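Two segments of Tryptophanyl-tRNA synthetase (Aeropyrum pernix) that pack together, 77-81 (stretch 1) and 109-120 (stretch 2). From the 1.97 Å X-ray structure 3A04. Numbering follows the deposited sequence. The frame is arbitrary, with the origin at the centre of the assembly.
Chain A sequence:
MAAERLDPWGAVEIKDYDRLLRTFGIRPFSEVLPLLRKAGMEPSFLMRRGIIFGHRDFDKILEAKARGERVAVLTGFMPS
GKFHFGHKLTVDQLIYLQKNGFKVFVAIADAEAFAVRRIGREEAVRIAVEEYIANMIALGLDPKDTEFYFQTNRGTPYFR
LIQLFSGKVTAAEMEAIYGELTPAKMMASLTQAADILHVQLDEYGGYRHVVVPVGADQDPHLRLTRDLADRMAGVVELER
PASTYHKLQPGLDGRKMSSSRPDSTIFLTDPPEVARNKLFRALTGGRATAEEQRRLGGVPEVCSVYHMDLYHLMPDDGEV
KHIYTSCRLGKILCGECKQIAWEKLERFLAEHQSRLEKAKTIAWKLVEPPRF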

# COMPACT_ATOMS: atom_id res chain seq x y z
N PHE A 77 1.99 16.98 6.37
CA PHE A 77 3.15 17.80 5.92
C PHE A 77 4.15 16.89 5.23
O PHE A 77 4.47 15.75 5.69
CB PHE A 77 3.88 18.49 7.09
CG PHE A 77 3.06 19.57 7.77
CD1 PHE A 77 2.20 19.25 8.79
CD2 PHE A 77 3.08 20.86 7.30
CE1 PHE A 77 1.33 20.20 9.36
CE2 PHE A 77 2.26 21.90 7.96
CZ PHE A 77 1.40 21.54 8.93
N MET A 78 4.60 17.38 4.10
CA MET A 78 5.71 16.83 3.30
C MET A 78 7.02 17.27 3.95
O MET A 78 7.27 18.51 4.06
CB MET A 78 5.60 17.38 1.86
CG MET A 78 6.81 17.00 0.92
SD MET A 78 7.22 15.24 0.88
CE MET A 78 5.72 14.63 0.15
N PRO A 79 7.85 16.31 4.42
CA PRO A 79 9.11 16.72 5.11
C PRO A 79 10.21 17.01 4.11
O PRO A 79 11.12 16.22 3.98
CB PRO A 79 9.48 15.50 5.93
CG PRO A 79 8.94 14.28 5.07
CD PRO A 79 7.61 14.85 4.54
N SER A 80 10.11 18.15 3.42
CA SER A 80 11.04 18.53 2.41
C SER A 80 11.24 20.04 2.62
O SER A 80 10.23 20.77 2.71
CB SER A 80 10.33 18.41 1.06
OG SER A 80 11.29 18.63 0.04
N GLY A 81 12.50 20.52 2.64
CA GLY A 81 12.74 21.97 2.70
C GLY A 81 12.38 22.58 4.02
O GLY A 81 12.06 21.89 4.99
N ALA A 109 4.26 12.94 5.81
CA ALA A 109 4.27 12.22 4.52
C ALA A 109 5.56 11.65 4.08
O ALA A 109 5.97 11.92 2.96
CB ALA A 109 3.60 13.15 3.39
N ASP A 110 6.25 10.86 4.95
CA ASP A 110 7.56 10.33 4.60
C ASP A 110 7.54 9.22 3.56
O ASP A 110 8.54 9.02 2.86
CB ASP A 110 8.33 9.82 5.88
CG ASP A 110 7.72 8.52 6.46
OD1 ASP A 110 6.47 8.40 6.63
OD2 ASP A 110 8.52 7.58 6.85
N ALA A 111 6.41 8.48 3.40
CA ALA A 111 6.31 7.51 2.35
C ALA A 111 6.27 8.24 0.95
O ALA A 111 7.02 7.91 -0.00
CB ALA A 111 4.98 6.65 2.57
N GLU A 112 5.45 9.26 0.87
CA GLU A 112 5.40 10.05 -0.36
C GLU A 112 6.75 10.73 -0.64
O GLU A 112 7.22 10.77 -1.81
CB GLU A 112 4.28 11.08 -0.28
CG GLU A 112 4.09 11.81 -1.60
CD GLU A 112 2.92 12.82 -1.56
OE1 GLU A 112 2.07 12.77 -0.63
OE2 GLU A 112 2.84 13.61 -2.53
N ALA A 113 7.37 11.25 0.42
CA ALA A 113 8.70 11.91 0.30
C ALA A 113 9.70 10.94 -0.35
O ALA A 113 10.45 11.31 -1.28
CB ALA A 113 9.24 12.33 1.72
N PHE A 114 9.69 9.69 0.11
CA PHE A 114 10.60 8.69 -0.43
C PHE A 114 10.22 8.35 -1.87
O PHE A 114 11.05 8.42 -2.80
CB PHE A 114 10.64 7.41 0.42
CG PHE A 114 11.60 6.37 -0.13
CD1 PHE A 114 12.95 6.44 0.20
CD2 PHE A 114 11.13 5.35 -1.02
CE1 PHE A 114 13.83 5.50 -0.31
CE2 PHE A 114 11.99 4.38 -1.54
CZ PHE A 114 13.34 4.46 -1.16
N ALA A 115 8.97 7.93 -2.07
CA ALA A 115 8.58 7.26 -3.32
C ALA A 115 8.33 8.25 -4.47
O ALA A 115 8.66 7.97 -5.62
CB ALA A 115 7.27 6.39 -3.09
N VAL A 116 7.76 9.41 -4.17
CA VAL A 116 7.45 10.38 -5.24
C VAL A 116 8.66 11.35 -5.29
O VAL A 116 9.19 11.64 -6.38
CB VAL A 116 6.14 11.17 -5.00
CG1 VAL A 116 5.92 12.28 -6.09
CG2 VAL A 116 4.93 10.25 -4.98
N ARG A 117 9.09 11.88 -4.15
CA ARG A 117 10.08 13.01 -4.25
C ARG A 117 11.51 12.56 -4.17
O ARG A 117 12.42 13.38 -4.23
CB ARG A 117 9.85 14.02 -3.16
CG ARG A 117 8.43 14.50 -3.11
CD ARG A 117 8.26 15.79 -3.84
NE ARG A 117 6.96 16.38 -3.48
CZ ARG A 117 6.79 17.51 -2.79
NH1 ARG A 117 7.86 18.25 -2.38
NH2 ARG A 117 5.54 17.90 -2.54
N ARG A 118 11.71 11.27 -3.93
CA ARG A 118 13.04 10.67 -3.92
C ARG A 118 13.87 11.22 -2.79
O ARG A 118 15.06 11.38 -2.92
CB ARG A 118 13.77 10.84 -5.28
CG ARG A 118 13.22 9.98 -6.42
CD ARG A 118 13.81 10.37 -7.85
NE ARG A 118 13.44 11.76 -8.17
CZ ARG A 118 14.28 12.74 -8.54
NH1 ARG A 118 15.59 12.49 -8.72
NH2 ARG A 118 13.82 13.97 -8.77
N ILE A 119 13.23 11.52 -1.68
CA ILE A 119 13.95 11.97 -0.49
C ILE A 119 14.35 10.78 0.39
O ILE A 119 13.48 9.97 0.78
CB ILE A 119 13.07 12.93 0.30
CG1 ILE A 119 12.85 14.20 -0.54
CG2 ILE A 119 13.67 13.32 1.63
CD1 ILE A 119 11.78 15.05 0.11
N GLY A 120 15.64 10.71 0.72
CA GLY A 120 16.15 9.63 1.60
C GLY A 120 15.46 9.43 2.93
O GLY A 120 14.90 10.38 3.53
O HOH W 1 10.29 18.02 -2.83

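What fixes the two backbones against each other? A single direct hydrogen bond crosses the contact: the amide N of A109 donates to the carbonyl O of F77 at 2.8 Å, and its angle of 171° makes it nearly straight. A109 sits at the N-cap position, just before the helix that begins at D110, so the bond fastens the extended chain of stretch 1 to the start of that helix. The CA atoms of M78 and A109 come within 5.0 Å of each other, while the CA-to-CB bond of F77 points away.

Which bump fills which hollow? M78 is the main projection, with 106 Å² covered by stretch 2. Its CA-to-CB bond runs sideways, but chi1 is t and chi2 and chi3 are both p, and this folded path brings its end closer to the helix. There the small side chains of A109 and A113, together with the aliphatic part of E112, leave a shallow apolar recess. M78 SD lies 3.6 Å from A113 CB, and M78 CE is 4.1 Å from A109 CB and 3.7 Å from E112 CG. These are van der Waals contacts, and the short alanine side chains let the thioether lie close to the helix.

How does the proline add to this fit? P79 sets its ring carbons CG and CD beside the same alanines, with P79 CG 3.9 Å from A113 CB and P79 CD 3.7 Å from the carbonyl O of A109. A109 O accepts a helical bond from A113 N, and the ring, which has no N-H to offer, meets it only in van der Waals contact. A113 CB thus touches both the sulfur of M78 and the ring of P79. The contact buries P79 O, I119 CD1 approaches it to 4.1 Å, and it has no polar partner in the model.

What closes the contact farther along stretch 2? The CA-to-CB bonds of R117 and I119 both point toward stretch 1. One face of the R117 guanidinium is covered by M78, whose CG is 3.7 Å from R117 NH1, so the flat charged group rests on an aliphatic surface while its NH1 remains able to donate. R117 NH1 donates to O of water 1 at 2.5 Å, and that O also hydrogen-bonds S80 OG at 3.1 Å. It bridges two groups that do not bond directly, since S80 OG and R117 NH1 are 4.2 Å apart. I119 CD1 lies 3.6 Å from S80 OG, a van der Waals contact between a methyl and a hydroxyl oxygen.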